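Local coordinates for protein glycerol dehydrogenase (Schizosaccharomyces pombe, PDB 1TA9) that catalyses the NAD+-dependent oxidation of glycerol to dihydroxyacetone, probably with a zinc ion as cofactor, and serves the assimilation of glycerol, at residues D381-L392 and F405-K415. Numbering follows the deposited sequence.
Sequences DEELLMVGRATL and FNPSQIADAIK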
loop_
_atom_site.group_PDB
_atom_site.type_symbol
_atom_site.label_atom_id
_atom_site.label_comp_id
_atom_site.label_asym_id
_atom_site.label_seq_id
_atom_site.Cartn_x
_atom_site.Cartn_y
_atom_site.Cartn_z
ATOM N N ASP B 381 19.833 -14.811 -41.081
ATOM C CA ASP B 381 20.406 -15.379 -39.866
ATOM C C ASP B 381 21.923 -15.272 -39.911
ATOM O O ASP B 381 22.567 -15.058 -38.888
ATOM C CB ASP B 381 20.007 -16.849 -39.697
ATOM C CG ASP B 381 18.534 -17.023 -39.382
ATOM O OD1 ASP B 381 17.915 -16.069 -38.870
ATOM O OD2 ASP B 381 17.995 -18.120 -39.630
ATOM N N GLU B 382 22.497 -15.421 -41.101
ATOM C CA GLU B 382 23.943 -15.335 -41.234
ATOM C C GLU B 382 24.418 -13.909 -40.964
ATOM O O GLU B 382 25.493 -13.698 -40.401
ATOM C CB GLU B 382 24.377 -15.786 -42.628
ATOM C CG GLU B 382 25.755 -16.419 -42.644
ATOM C CD GLU B 382 25.906 -17.495 -41.576
ATOM O OE1 GLU B 382 25.108 -18.462 -41.573
ATOM O OE2 GLU B 382 26.824 -17.376 -40.736
ATOM N N GLU B 383 23.616 -12.927 -41.363
ATOM C CA GLU B 383 23.980 -11.536 -41.129
ATOM C C GLU B 383 23.885 -11.254 -39.634
ATOM O O GLU B 383 24.712 -10.535 -39.068
ATOM C CB GLU B 383 23.053 -10.597 -41.908
ATOM C CG GLU B 383 23.226 -10.696 -43.421
ATOM C CD GLU B 383 22.343 -9.731 -44.184
ATOM O OE1 GLU B 383 21.107 -9.781 -44.015
ATOM O OE2 GLU B 383 22.891 -8.920 -44.961
ATOM N N LEU B 384 22.884 -11.838 -38.983
ATOM C CA LEU B 384 22.725 -11.620 -37.553
ATOM C C LEU B 384 23.851 -12.289 -36.774
ATOM O O LEU B 384 24.269 -11.786 -35.735
ATOM C CB LEU B 384 21.363 -12.125 -37.083
ATOM C CG LEU B 384 20.189 -11.324 -37.653
ATOM C CD1 LEU B 384 18.889 -11.854 -37.075
ATOM C CD2 LEU B 384 20.359 -9.841 -37.318
ATOM N N LEU B 385 24.352 -13.414 -37.278
ATOM C CA LEU B 385 25.452 -14.096 -36.607
ATOM C C LEU B 385 26.687 -13.221 -36.738
ATOM O O LEU B 385 27.539 -13.186 -35.848
ATOM C CB LEU B 385 25.713 -15.466 -37.233
ATOM C CG LEU B 385 24.725 -16.564 -36.833
ATOM C CD1 LEU B 385 25.053 -17.840 -37.584
ATOM C CD2 LEU B 385 24.801 -16.796 -35.326
ATOM N N MET B 386 26.772 -12.519 -37.864
ATOM C CA MET B 386 27.875 -11.608 -38.129
ATOM C C MET B 386 27.806 -10.465 -37.113
ATOM O O MET B 386 28.828 -9.998 -36.619
ATOM C CB MET B 386 27.760 -11.053 -39.552
ATOM C CG MET B 386 28.696 -9.893 -39.855
ATOM S SD MET B 386 28.209 -8.993 -41.346
ATOM C CE MET B 386 28.969 -9.985 -42.610
ATOM N N VAL B 387 26.593 -10.011 -36.808
ATOM C CA VAL B 387 26.426 -8.937 -35.839
ATOM C C VAL B 387 26.828 -9.459 -34.466
ATOM O O VAL B 387 27.480 -8.758 -33.691
ATOM C CB VAL B 387 24.963 -8.439 -35.782
ATOM C CG1 VAL B 387 24.791 -7.457 -34.630
ATOM C CG2 VAL B 387 24.590 -7.759 -37.098
ATOM N N GLY B 388 26.438 -10.697 -34.177
ATOM C CA GLY B 388 26.769 -11.300 -32.900
ATOM C C GLY B 388 28.268 -11.366 -32.698
ATOM O O GLY B 388 28.774 -11.047 -31.621
ATOM N N ARG B 389 28.986 -11.786 -33.735
ATOM C CA ARG B 389 30.434 -11.874 -33.653
ATOM C C ARG B 389 31.036 -10.488 -33.433
ATOM O O ARG B 389 31.943 -10.320 -32.620
ATOM C CB ARG B 389 31.010 -12.509 -34.928
ATOM C CG ARG B 389 30.784 -14.019 -35.037
ATOM C CD ARG B 389 31.669 -14.636 -36.121
ATOM N NE ARG B 389 31.224 -14.298 -37.469
ATOM C CZ ARG B 389 30.237 -14.919 -38.107
ATOM N NH1 ARG B 389 29.593 -15.921 -37.523
ATOM N NH2 ARG B 389 29.887 -14.535 -39.324
ATOM N N ALA B 390 30.529 -9.493 -34.153
ATOM C CA ALA B 390 31.031 -8.124 -34.012
ATOM C C ALA B 390 30.744 -7.600 -32.607
ATOM O O ALA B 390 31.572 -6.923 -31.996
ATOM C CB ALA B 390 30.373 -7.214 -35.048
ATOM N N THR B 391 29.560 -7.919 -32.102
ATOM C CA THR B 391 29.144 -7.489 -30.774
ATOM C C THR B 391 30.048 -8.048 -29.679
ATOM O O THR B 391 30.334 -7.372 -28.689
ATOM C CB THR B 391 27.701 -7.948 -30.485
ATOM O OG1 THR B 391 26.812 -7.357 -31.442
ATOM C CG2 THR B 391 27.273 -7.546 -29.076
ATOM N N LEU B 392 30.510 -9.279 -29.870
ATOM C CA LEU B 392 31.338 -9.939 -28.870
ATOM C C LEU B 392 32.852 -9.778 -28.996
ATOM O O LEU B 392 33.605 -10.490 -28.329
ATOM C CB LEU B 392 30.975 -11.427 -28.823
ATOM C CG LEU B 392 29.547 -11.700 -28.327
ATOM C CD1 LEU B 392 29.126 -13.117 -28.684
ATOM C CD2 LEU B 392 29.475 -11.474 -26.821
ATOM N N PHE B 405 27.936 -14.294 -23.227
ATOM C CA PHE B 405 27.192 -14.736 -24.400
ATOM C C PHE B 405 28.020 -15.199 -25.591
ATOM O O PHE B 405 29.215 -14.914 -25.685
ATOM C CB PHE B 405 26.286 -13.599 -24.879
ATOM C CG PHE B 405 25.533 -12.921 -23.778
ATOM C CD1 PHE B 405 26.034 -11.771 -23.179
ATOM C CD2 PHE B 405 24.329 -13.446 -23.318
ATOM C CE1 PHE B 405 25.346 -11.152 -22.134
ATOM C CE2 PHE B 405 23.632 -12.834 -22.272
ATOM C CZ PHE B 405 24.145 -11.684 -21.681
ATOM N N ASN B 406 27.367 -15.917 -26.502
ATOM C CA ASN B 406 28.012 -16.367 -27.728
ATOM C C ASN B 406 27.240 -15.705 -28.870
ATOM O O ASN B 406 26.140 -15.193 -28.667
ATOM C CB ASN B 406 28.012 -17.905 -27.853
ATOM C CG ASN B 406 26.623 -18.511 -27.832
ATOM O OD1 ASN B 406 25.732 -18.093 -28.568
ATOM N ND2 ASN B 406 26.440 -19.524 -26.993
ATOM N N PRO B 407 27.808 -15.690 -30.083
ATOM C CA PRO B 407 27.125 -15.061 -31.220
ATOM C C PRO B 407 25.671 -15.473 -31.474
ATOM O O PRO B 407 24.823 -14.615 -31.746
ATOM C CB PRO B 407 28.044 -15.395 -32.394
ATOM C CG PRO B 407 29.404 -15.396 -31.743
ATOM C CD PRO B 407 29.141 -16.181 -30.480
ATOM N N SER B 408 25.373 -16.767 -31.389
ATOM C CA SER B 408 24.011 -17.224 -31.640
ATOM C C SER B 408 23.024 -16.631 -30.638
ATOM O O SER B 408 21.864 -16.398 -30.978
ATOM C CB SER B 408 23.932 -18.761 -31.622
ATOM O OG SER B 408 24.027 -19.288 -30.310
ATOM N N GLN B 409 23.474 -16.380 -29.409
ATOM C CA GLN B 409 22.595 -15.797 -28.400
ATOM C C GLN B 409 22.287 -14.345 -28.736
ATOM O O GLN B 409 21.185 -13.861 -28.479
ATOM C CB GLN B 409 23.223 -15.890 -27.009
ATOM C CG GLN B 409 23.256 -17.306 -26.456
ATOM C CD GLN B 409 23.936 -17.379 -25.107
ATOM O OE1 GLN B 409 25.106 -17.027 -24.973
ATOM N NE2 GLN B 409 23.206 -17.839 -24.097
ATOM N N ILE B 410 23.260 -13.647 -29.311
ATOM C CA ILE B 410 23.049 -12.259 -29.696
ATOM C C ILE B 410 22.052 -12.242 -30.856
ATOM O O ILE B 410 21.073 -11.487 -30.849
ATOM C CB ILE B 410 24.365 -11.596 -30.148
ATOM C CG1 ILE B 410 25.404 -11.683 -29.024
ATOM C CG2 ILE B 410 24.110 -10.147 -30.544
ATOM C CD1 ILE B 410 24.935 -11.116 -27.695
ATOM N N ALA B 411 22.308 -13.084 -31.851
ATOM C CA ALA B 411 21.433 -13.175 -33.012
ATOM C C ALA B 411 20.004 -13.530 -32.607
ATOM O O ALA B 411 19.042 -12.953 -33.123
ATOM C CB ALA B 411 21.969 -14.210 -33.987
ATOM N N ASP B 412 19.865 -14.487 -31.693
ATOM C CA ASP B 412 18.543 -14.910 -31.229
ATOM C C ASP B 412 17.792 -13.781 -30.534
ATOM O O ASP B 412 16.583 -13.604 -30.736
ATOM C CB ASP B 412 18.662 -16.089 -30.257
ATOM C CG ASP B 412 18.794 -17.425 -30.962
ATOM O OD1 ASP B 412 18.798 -17.459 -32.214
ATOM O OD2 ASP B 412 18.887 -18.448 -30.253
ATOM N N ALA B 413 18.513 -13.024 -29.711
ATOM C CA ALA B 413 17.913 -11.923 -28.967
ATOM C C ALA B 413 17.456 -10.794 -29.891
ATOM O O ALA B 413 16.444 -10.145 -29.629
ATOM C CB ALA B 413 18.904 -11.392 -27.925
ATOM N N ILE B 414 18.203 -10.554 -30.964
ATOM C CA ILE B 414 17.828 -9.513 -31.915
ATOM C C ILE B 414 16.481 -9.877 -32.545
ATOM O O ILE B 414 15.605 -9.021 -32.702
ATOM C CB ILE B 414 18.894 -9.361 -33.027
ATOM C CG1 ILE B 414 20.147 -8.693 -32.446
ATOM C CG2 ILE B 414 18.331 -8.553 -34.191
ATOM C CD1 ILE B 414 21.305 -8.593 -33.430
ATOM N N LYS B 415 16.313 -11.148 -32.900
ATOM C CA LYS B 415 15.060 -11.600 -33.494
ATOM C C LYS B 415 13.950 -11.657 -32.452
ATOM O O LYS B 415 12.792 -11.395 -32.760
ATOM C CB LYS B 415 15.238 -12.976 -34.145
ATOM C CG LYS B 415 16.000 -12.914 -35.467
ATOM C CD LYS B 415 16.145 -14.282 -36.125
ATOM C CE LYS B 415 17.169 -15.147 -35.404
ATOM N NZ LYS B 415 17.457 -16.414 -36.157
#
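G388 lies against the first turn of helix 407-428, its CA 3.7 Å from I410 CB; there is little room for a CB beside P407 O. This is consistent with the close approach of the axes of 381-391 and 407-415, 7.5 Å at 120°. One helical turn earlier, L384 rests its CB on A411 CB (3.8 Å), while its two methyls diverge, CD2 to I414 CG2 and CD1 tightly onto K415 CG (3.5 Å). A bend at chi3 (-74°) turns the end of K415 past that methyl and across D381, where NZ forms a salt bridge with OD1 (2.8 Å) from above the carboxylate plane. Replacing K415 by an alanine would probably leave D381 without this cationic mate and uncover L384 CD1. At the other end, L392 presses CD1 onto the backbone entering the helix, 3.2 Å from P407 N, and the R389 side chain crosses the ring of P407 at about a right angle, CG to CG. T391 OG1 meets I410 CG2 tip to tip while donating to V387 O (2.7 Å), so its polar atom is satisfied within its own helix.

At the start of the helix, N406, the N-cap residue, and Q409 form a capping box; N406 OD1 also accepts from S408 OG, on the opposite face from Q409 N. Helix 333-347 backs I410, and the second subunit packs on S408 and K415. The contact thus joins two helices of the all-helical domain through an apolar seam, with a single ion pair at the D381 end.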